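Local coordinates for protein KLLA0E08119p (Kluyveromyces lactis, PDB 3VA7) that is the urea carboxylase part of a larger enzyme and probably carboxylates urea to urea-1-carboxylate with ATP, hydrogencarbonate and biotin, at residues 509-523 with 585-597. Numbering follows the deposited sequence.
Sequences MDSYSFRLANRVVGN and GCRAYLSIRGGID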
ATOM      1  N   MET A 509      14.658  -4.927 -10.607  1.00 31.15           N
ATOM      2  CA  MET A 509      14.557  -6.015 -11.533  1.00 31.32           C
ATOM      3  C   MET A 509      15.904  -6.410 -12.165  1.00 31.12           C
ATOM      4  O   MET A 509      16.064  -7.549 -12.612  1.00 31.13           O
ATOM      5  CB  MET A 509      13.604  -5.501 -12.588  1.00 31.96           C
ATOM      6  CG  MET A 509      13.045  -6.516 -13.431  1.00 32.99           C
ATOM      7  SD  MET A 509      11.714  -7.343 -12.611  1.00 35.56           S
ATOM      8  CE  MET A 509      10.988  -8.002 -14.151  1.00 30.26           C
ATOM      9  N   ASP A 510      16.835  -5.447 -12.278  1.00 30.76           N
ATOM     10  CA  ASP A 510      18.201  -5.717 -12.732  1.00 29.84           C
ATOM     11  C   ASP A 510      19.014  -5.241 -11.566  1.00 29.92           C
ATOM     12  O   ASP A 510      19.271  -4.033 -11.419  1.00 30.17           O
ATOM     13  CB  ASP A 510      18.541  -4.971 -14.054  1.00 29.21           C
ATOM     14  CG  ASP A 510      20.089  -4.650 -14.249  1.00 30.16           C
ATOM     15  OD1 ASP A 510      20.459  -3.902 -15.214  1.00 29.24           O
ATOM     16  OD2 ASP A 510      20.941  -5.117 -13.455  1.00 28.03           O
ATOM     17  N   SER A 511      19.423  -6.181 -10.724  1.00 29.45           N
ATOM     18  CA  SER A 511      20.059  -5.773  -9.482  1.00 29.48           C
ATOM     19  C   SER A 511      21.468  -5.287  -9.621  1.00 30.22           C
ATOM     20  O   SER A 511      21.909  -4.500  -8.761  1.00 31.99           O
ATOM     21  CB  SER A 511      19.943  -6.801  -8.346  1.00 29.81           C
ATOM     22  OG  SER A 511      20.861  -7.856  -8.412  1.00 24.51           O
ATOM     23  N   TYR A 512      22.164  -5.686 -10.684  1.00 30.03           N
ATOM     24  CA  TYR A 512      23.581  -5.243 -10.881  1.00 30.45           C
ATOM     25  C   TYR A 512      23.748  -3.728 -11.176  1.00 30.24           C
ATOM     26  O   TYR A 512      24.469  -2.997 -10.445  1.00 30.83           O
ATOM     27  CB  TYR A 512      24.340  -6.140 -11.901  1.00 30.70           C
ATOM     28  CG  TYR A 512      25.833  -5.956 -11.828  1.00 32.47           C
ATOM     29  CD1 TYR A 512      26.523  -6.183 -10.639  1.00 32.89           C
ATOM     30  CD2 TYR A 512      26.550  -5.483 -12.918  1.00 33.87           C
ATOM     31  CE1 TYR A 512      27.875  -5.970 -10.552  1.00 34.29           C
ATOM     32  CE2 TYR A 512      27.916  -5.249 -12.831  1.00 34.67           C
ATOM     33  CZ  TYR A 512      28.569  -5.495 -11.654  1.00 34.87           C
ATOM     34  OH  TYR A 512      29.916  -5.268 -11.563  1.00 35.25           O
ATOM     35  N   SER A 513      23.068  -3.261 -12.214  1.00 29.34           N
ATOM     36  CA  SER A 513      23.025  -1.847 -12.527  1.00 28.90           C
ATOM     37  C   SER A 513      22.568  -1.038 -11.331  1.00 29.40           C
ATOM     38  O   SER A 513      23.082   0.081 -11.083  1.00 29.46           O
ATOM     39  CB  SER A 513      22.077  -1.576 -13.696  1.00 29.49           C
ATOM     40  OG  SER A 513      22.272  -2.409 -14.851  1.00 28.83           O
ATOM     41  N   PHE A 514      21.605  -1.586 -10.570  1.00 29.78           N
ATOM     42  CA  PHE A 514      21.036  -0.839  -9.454  1.00 29.22           C
ATOM     43  C   PHE A 514      22.171  -0.564  -8.471  1.00 30.51           C
ATOM     44  O   PHE A 514      22.324   0.552  -7.965  1.00 30.61           O
ATOM     45  CB  PHE A 514      19.903  -1.613  -8.778  1.00 28.72           C
ATOM     46  CG  PHE A 514      19.374  -0.946  -7.512  1.00 26.59           C
ATOM     47  CD1 PHE A 514      18.256  -0.130  -7.556  1.00 23.60           C
ATOM     48  CD2 PHE A 514      20.006  -1.157  -6.268  1.00 25.42           C
ATOM     49  CE1 PHE A 514      17.788   0.503  -6.368  1.00 24.01           C
ATOM     50  CE2 PHE A 514      19.557  -0.529  -5.063  1.00 24.09           C
ATOM     51  CZ  PHE A 514      18.425   0.301  -5.118  1.00 20.67           C
ATOM     52  N   ARG A 515      22.969  -1.597  -8.201  1.00 31.54           N
ATOM     53  CA  ARG A 515      24.000  -1.490  -7.180  1.00 32.49           C
ATOM     54  C   ARG A 515      25.190  -0.715  -7.705  1.00 32.61           C
ATOM     55  O   ARG A 515      25.845  -0.005  -6.964  1.00 31.86           O
ATOM     56  CB  ARG A 515      24.437  -2.858  -6.704  1.00 33.61           C
ATOM     57  CG  ARG A 515      23.301  -3.698  -6.158  1.00 33.28           C
ATOM     58  CD  ARG A 515      23.807  -4.631  -5.146  1.00 30.20           C
ATOM     59  NE  ARG A 515      24.351  -5.847  -5.703  1.00 32.00           N
ATOM     60  CZ  ARG A 515      25.323  -6.570  -5.113  1.00 32.70           C
ATOM     61  NH1 ARG A 515      25.886  -6.179  -3.951  1.00 27.00           N
ATOM     62  NH2 ARG A 515      25.760  -7.667  -5.713  1.00 27.04           N
ATOM     63  N   LEU A 516      25.450  -0.819  -8.999  1.00 33.63           N
ATOM     64  CA  LEU A 516      26.443   0.064  -9.592  1.00 34.67           C
ATOM     65  C   LEU A 516      26.003   1.494  -9.342  1.00 34.88           C
ATOM     66  O   LEU A 516      26.793   2.291  -8.820  1.00 33.83           O
ATOM     67  CB  LEU A 516      26.600  -0.174 -11.090  1.00 34.81           C
ATOM     68  CG  LEU A 516      27.390  -1.391 -11.576  1.00 38.44           C
ATOM     69  CD1 LEU A 516      27.138  -1.634 -13.087  1.00 39.90           C
ATOM     70  CD2 LEU A 516      28.889  -1.273 -11.273  1.00 37.39           C
ATOM     71  N   ALA A 517      24.754   1.813  -9.722  1.00 35.31           N
ATOM     72  CA  ALA A 517      24.298   3.188  -9.652  1.00 36.21           C
ATOM     73  C   ALA A 517      24.504   3.660  -8.217  1.00 37.25           C
ATOM     74  O   ALA A 517      25.124   4.728  -7.973  1.00 38.32           O
ATOM     75  CB  ALA A 517      22.838   3.330 -10.104  1.00 35.71           C
ATOM     76  N   ASN A 518      24.069   2.852  -7.250  1.00 36.78           N
ATOM     77  CA  ASN A 518      24.330   3.235  -5.871  1.00 36.85           C
ATOM     78  C   ASN A 518      25.784   3.506  -5.557  1.00 36.42           C
ATOM     79  O   ASN A 518      26.137   4.529  -4.970  1.00 36.73           O
ATOM     80  CB  ASN A 518      23.719   2.242  -4.870  1.00 36.41           C
ATOM     81  CG  ASN A 518      22.368   2.738  -4.339  1.00 37.63           C
ATOM     82  OD1 ASN A 518      22.100   3.973  -4.335  1.00 34.30           O
ATOM     83  ND2 ASN A 518      21.516   1.797  -3.886  1.00 34.17           N
ATOM     84  N   ARG A 519      26.625   2.559  -5.919  1.00 36.68           N
ATOM     85  CA  ARG A 519      28.040   2.660  -5.628  1.00 37.05           C
ATOM     86  C   ARG A 519      28.676   3.902  -6.282  1.00 35.67           C
ATOM     87  O   ARG A 519      29.516   4.560  -5.678  1.00 35.06           O
ATOM     88  CB  ARG A 519      28.770   1.376  -6.076  1.00 37.88           C
ATOM     89  CG  ARG A 519      30.267   1.361  -5.766  1.00 40.45           C
ATOM     90  CD  ARG A 519      30.540   1.621  -4.320  1.00 44.70           C
ATOM     91  NE  ARG A 519      31.860   1.122  -3.942  1.00 53.53           N
ATOM     92  CZ  ARG A 519      32.944   1.894  -3.780  1.00 56.79           C
ATOM     93  NH1 ARG A 519      34.096   1.343  -3.401  1.00 57.83           N
ATOM     94  NH2 ARG A 519      32.876   3.213  -3.977  1.00 55.94           N
ATOM     95  N   VAL A 520      28.245   4.241  -7.487  1.00 34.66           N
ATOM     96  CA  VAL A 520      28.901   5.299  -8.212  1.00 34.65           C
ATOM     97  C   VAL A 520      28.824   6.590  -7.408  1.00 35.62           C
ATOM     98  O   VAL A 520      29.691   7.470  -7.536  1.00 36.42           O
ATOM     99  CB  VAL A 520      28.325   5.471  -9.610  1.00 34.52           C
ATOM    100  CG1 VAL A 520      28.669   6.833 -10.165  1.00 33.43           C
ATOM    101  CG2 VAL A 520      28.753   4.295 -10.546  1.00 32.71           C
ATOM    102  N   VAL A 521      27.812   6.687  -6.553  1.00 35.00           N
ATOM    103  CA  VAL A 521      27.575   7.882  -5.791  1.00 34.63           C
ATOM    104  C   VAL A 521      28.049   7.678  -4.350  1.00 34.94           C
ATOM    105  O   VAL A 521      27.958   8.597  -3.513  1.00 34.89           O
ATOM    106  CB  VAL A 521      26.084   8.186  -5.792  1.00 35.17           C
ATOM    107  CG1 VAL A 521      25.835   9.279  -4.950  1.00 37.72           C
ATOM    108  CG2 VAL A 521      25.551   8.555  -7.203  1.00 36.53           C
ATOM    109  N   GLY A 522      28.564   6.492  -4.029  1.00 34.76           N
ATOM    110  CA  GLY A 522      29.101   6.267  -2.690  1.00 35.11           C
ATOM    111  C   GLY A 522      28.047   5.972  -1.620  1.00 36.02           C
ATOM    112  O   GLY A 522      28.316   6.080  -0.422  1.00 36.61           O
ATOM    113  N   ASN A 523      26.839   5.582  -2.046  1.00 35.69           N
ATOM    114  CA  ASN A 523      25.797   5.160  -1.117  1.00 34.13           C
ATOM    115  C   ASN A 523      26.178   3.840  -0.419  1.00 33.40           C
ATOM    116  O   ASN A 523      26.726   2.930  -1.055  1.00 32.31           O
ATOM    117  CB  ASN A 523      24.450   5.006  -1.858  1.00 33.17           C
ATOM    118  CG  ASN A 523      23.673   6.331  -2.010  1.00 34.44           C
ATOM    119  OD1 ASN A 523      23.952   7.322  -1.342  1.00 35.04           O
ATOM    120  ND2 ASN A 523      22.658   6.325  -2.880  1.00 35.68           N
ATOM    121  N   GLY A 585      18.069  -2.237 -23.886  1.00 40.41           N
ATOM    122  CA  GLY A 585      17.569  -2.766 -22.612  1.00 40.47           C
ATOM    123  C   GLY A 585      16.215  -2.176 -22.255  1.00 40.40           C
ATOM    124  O   GLY A 585      15.647  -1.404 -23.050  1.00 41.73           O
ATOM    125  N   CYS A 586      15.726  -2.494 -21.054  1.00 39.17           N
ATOM    126  CA  CYS A 586      14.417  -2.051 -20.565  1.00 37.46           C
ATOM    127  C   CYS A 586      14.488  -1.006 -19.471  1.00 36.62           C
ATOM    128  O   CYS A 586      13.587  -0.168 -19.373  1.00 36.90           O
ATOM    129  CB  CYS A 586      13.659  -3.268 -20.007  1.00 38.93           C
ATOM    130  SG  CYS A 586      11.866  -3.078 -19.653  1.00 36.06           S
ATOM    131  N   ARG A 587      15.534  -1.040 -18.648  1.00 33.74           N
ATOM    132  CA  ARG A 587      15.463  -0.369 -17.360  1.00 32.70           C
ATOM    133  C   ARG A 587      16.771   0.324 -17.070  1.00 32.89           C
ATOM    134  O   ARG A 587      17.822  -0.194 -17.503  1.00 33.87           O
ATOM    135  CB  ARG A 587      15.159  -1.389 -16.215  1.00 31.40           C
ATOM    136  CG  ARG A 587      13.732  -1.380 -15.763  1.00 31.80           C
ATOM    137  CD  ARG A 587      13.286  -2.442 -14.802  1.00 29.30           C
ATOM    138  NE  ARG A 587      12.882  -3.590 -15.559  1.00 31.31           N
ATOM    139  CZ  ARG A 587      11.651  -4.054 -15.674  1.00 31.87           C
ATOM    140  NH1 ARG A 587      10.634  -3.484 -15.063  1.00 32.07           N
ATOM    141  NH2 ARG A 587      11.457  -5.117 -16.436  1.00 35.22           N
ATOM    142  N   ALA A 588      16.719   1.454 -16.339  1.00 31.28           N
ATOM    143  CA  ALA A 588      17.902   2.136 -15.814  1.00 30.84           C
ATOM    144  C   ALA A 588      17.642   2.557 -14.358  1.00 31.08           C
ATOM    145  O   ALA A 588      16.515   2.408 -13.878  1.00 31.81           O
ATOM    146  CB  ALA A 588      18.226   3.359 -16.647  1.00 30.61           C
ATOM    147  N   TYR A 589      18.664   3.088 -13.663  1.00 30.79           N
ATOM    148  CA  TYR A 589      18.579   3.357 -12.216  1.00 30.42           C
ATOM    149  C   TYR A 589      19.153   4.648 -11.896  1.00 31.25           C
ATOM    150  O   TYR A 589      20.265   4.957 -12.306  1.00 32.81           O
ATOM    151  CB  TYR A 589      19.275   2.264 -11.372  1.00 30.22           C
ATOM    152  CG  TYR A 589      18.534   1.010 -11.587  1.00 27.43           C
ATOM    153  CD1 TYR A 589      18.826   0.193 -12.695  1.00 21.62           C
ATOM    154  CD2 TYR A 589      17.432   0.689 -10.760  1.00 23.99           C
ATOM    155  CE1 TYR A 589      18.033  -0.961 -12.941  1.00 23.38           C
ATOM    156  CE2 TYR A 589      16.678  -0.451 -10.989  1.00 22.02           C
ATOM    157  CZ  TYR A 589      16.943  -1.250 -12.087  1.00 20.01           C
ATOM    158  OH  TYR A 589      16.181  -2.389 -12.298  1.00 26.18           O
ATOM    159  N   LEU A 590      18.399   5.432 -11.151  1.00 32.29           N
ATOM    160  CA  LEU A 590      18.837   6.767 -10.837  1.00 32.41           C
ATOM    161  C   LEU A 590      19.114   6.893  -9.376  1.00 33.12           C
ATOM    162  O   LEU A 590      18.175   6.902  -8.587  1.00 34.67           O
ATOM    163  CB  LEU A 590      17.759   7.731 -11.237  1.00 32.08           C
ATOM    164  CG  LEU A 590      17.907   9.098 -10.605  1.00 32.81           C
ATOM    165  CD1 LEU A 590      19.186   9.768 -11.073  1.00 32.54           C
ATOM    166  CD2 LEU A 590      16.705   9.850 -11.028  1.00 34.74           C
ATOM    167  N   SER A 591      20.377   6.995  -8.996  1.00 33.58           N
ATOM    168  CA  SER A 591      20.714   7.056  -7.583  1.00 35.08           C
ATOM    169  C   SER A 591      20.994   8.474  -7.129  1.00 35.27           C
ATOM    170  O   SER A 591      21.333   9.313  -7.930  1.00 37.07           O
ATOM    171  CB  SER A 591      21.909   6.160  -7.283  1.00 35.82           C
ATOM    172  OG  SER A 591      23.028   6.508  -8.073  1.00 37.25           O
ATOM    173  N   ILE A 592      20.857   8.740  -5.847  1.00 35.19           N
ATOM    174  CA  ILE A 592      20.987  10.082  -5.308  1.00 35.42           C
ATOM    175  C   ILE A 592      21.827   9.841  -4.090  1.00 36.27           C
ATOM    176  O   ILE A 592      21.500   8.924  -3.328  1.00 37.23           O
ATOM    177  CB  ILE A 592      19.679  10.617  -4.707  1.00 35.22           C
ATOM    178  CG1 ILE A 592      18.446  10.433  -5.607  1.00 36.37           C
ATOM    179  CG2 ILE A 592      19.855  12.009  -4.197  1.00 32.91           C
ATOM    180  CD1 ILE A 592      18.656  10.632  -7.043  1.00 41.84           C
ATOM    181  N   ARG A 593      22.915  10.588  -3.911  1.00 35.96           N
ATOM    182  CA  ARG A 593      23.754  10.416  -2.728  1.00 36.46           C
ATOM    183  C   ARG A 593      22.885  10.550  -1.458  1.00 36.59           C
ATOM    184  O   ARG A 593      22.107  11.489  -1.342  1.00 36.51           O
ATOM    185  CB  ARG A 593      24.934  11.421  -2.727  1.00 36.35           C
ATOM    186  CG  ARG A 593      26.031  11.057  -1.709  1.00 35.87           C
ATOM    187  CD  ARG A 593      27.076  12.182  -1.554  1.00 37.48           C
ATOM    188  NE  ARG A 593      28.061  11.954  -0.500  1.00 35.76           N
ATOM    189  CZ  ARG A 593      28.937  10.940  -0.472  1.00 37.32           C
ATOM    190  NH1 ARG A 593      28.938  10.025  -1.448  1.00 35.81           N
ATOM    191  NH2 ARG A 593      29.806  10.819   0.550  1.00 35.95           N
ATOM    192  N   GLY A 594      22.992   9.584  -0.549  1.00 37.08           N
ATOM    193  CA  GLY A 594      22.224   9.582   0.685  1.00 38.21           C
ATOM    194  C   GLY A 594      20.888   8.842   0.596  1.00 39.54           C
ATOM    195  O   GLY A 594      20.264   8.560   1.619  1.00 40.41           O
ATOM    196  N   GLY A 595      20.429   8.549  -0.616  1.00 39.45           N
ATOM    197  CA  GLY A 595      19.255   7.723  -0.815  1.00 40.69           C
ATOM    198  C   GLY A 595      17.983   8.529  -0.736  1.00 41.58           C
ATOM    199  O   GLY A 595      18.039   9.703  -0.409  1.00 42.62           O
ATOM    200  N   ILE A 596      16.838   7.912  -1.040  1.00 41.69           N
ATOM    201  CA  ILE A 596      15.547   8.618  -1.008  1.00 41.47           C
ATOM    202  C   ILE A 596      14.788   8.289   0.285  1.00 42.08           C
ATOM    203  O   ILE A 596      14.836   7.148   0.750  1.00 41.85           O
ATOM    204  CB  ILE A 596      14.669   8.229  -2.208  1.00 41.13           C
ATOM    205  CG1 ILE A 596      15.344   8.583  -3.524  1.00 38.97           C
ATOM    206  CG2 ILE A 596      13.303   8.865  -2.107  1.00 40.37           C
ATOM    207  CD1 ILE A 596      15.109   7.529  -4.581  1.00 37.09           C
ATOM    208  N   ASP A 597      14.082   9.282   0.850  1.00 42.55           N
ATOM    209  CA  ASP A 597      13.505   9.151   2.206  1.00 43.09           C
ATOM    210  C   ASP A 597      12.045   8.792   2.243  1.00 41.62           C
ATOM    211  O   ASP A 597      11.139   9.644   2.128  1.00 40.73           O
ATOM    212  CB  ASP A 597      13.747  10.387   3.091  1.00 44.77           C
ATOM    213  CG  ASP A 597      13.614  10.063   4.600  1.00 50.03           C
ATOM    214  OD1 ASP A 597      14.440   9.269   5.157  1.00 53.94           O
ATOM    215  OD2 ASP A 597      12.670  10.607   5.221  1.00 54.59           O
TER
HETATM  216  O   HOH W   1      20.207   6.040  -4.303  1.00 30.40           O
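Tyr589 reaches from strand 587-592 to the start of helix 511-520. Phe514 CB lies over one face of the Tyr589 ring, 4.0 Å from its centroid, a CH-pi contact. With CG anti to the backbone N (chi1 174°), the Phe514 side chain crosses that of Tyr589 at about a right angle and brings CD1 to 3.4 Å from Tyr589 CD2. Tyr589 OH accepts from Asp510 N at 3.1 Å and also bonds Glu531. Cut back to an alanine, Tyr589 would probably leave Asp510 N without this acceptor and a gap beside Phe514. Buried Tyr589, Phe514 and Ala517 are the close-packed part. Ser591 OG donates to Ala517 O at 2.8 Å, from above the carbonyl plane. At the far end the Asn523 amide grips the type II beta turn from Ile592 to Gly595. Asn523 OD1 takes Gly594 N on a lone pair at 2.6 Å, and Asn523 ND2 gives to Ile592 O at 2.9 Å. ND2 also bonds Asn518 OD1, which fixes the amide's rotation. The looser side is the guanidinium end of partly exposed Arg593, whose NH1 bonds Val521 O weakly and also Phe644 O. Gly522, with positive phi, forms a Schellman motif at the helix C-terminus. In the carboxyltransferase domain, helix 511-520 packs at 27° to the middle strand of a five-stranded antiparallel sheet, a helix-on-sheet packing.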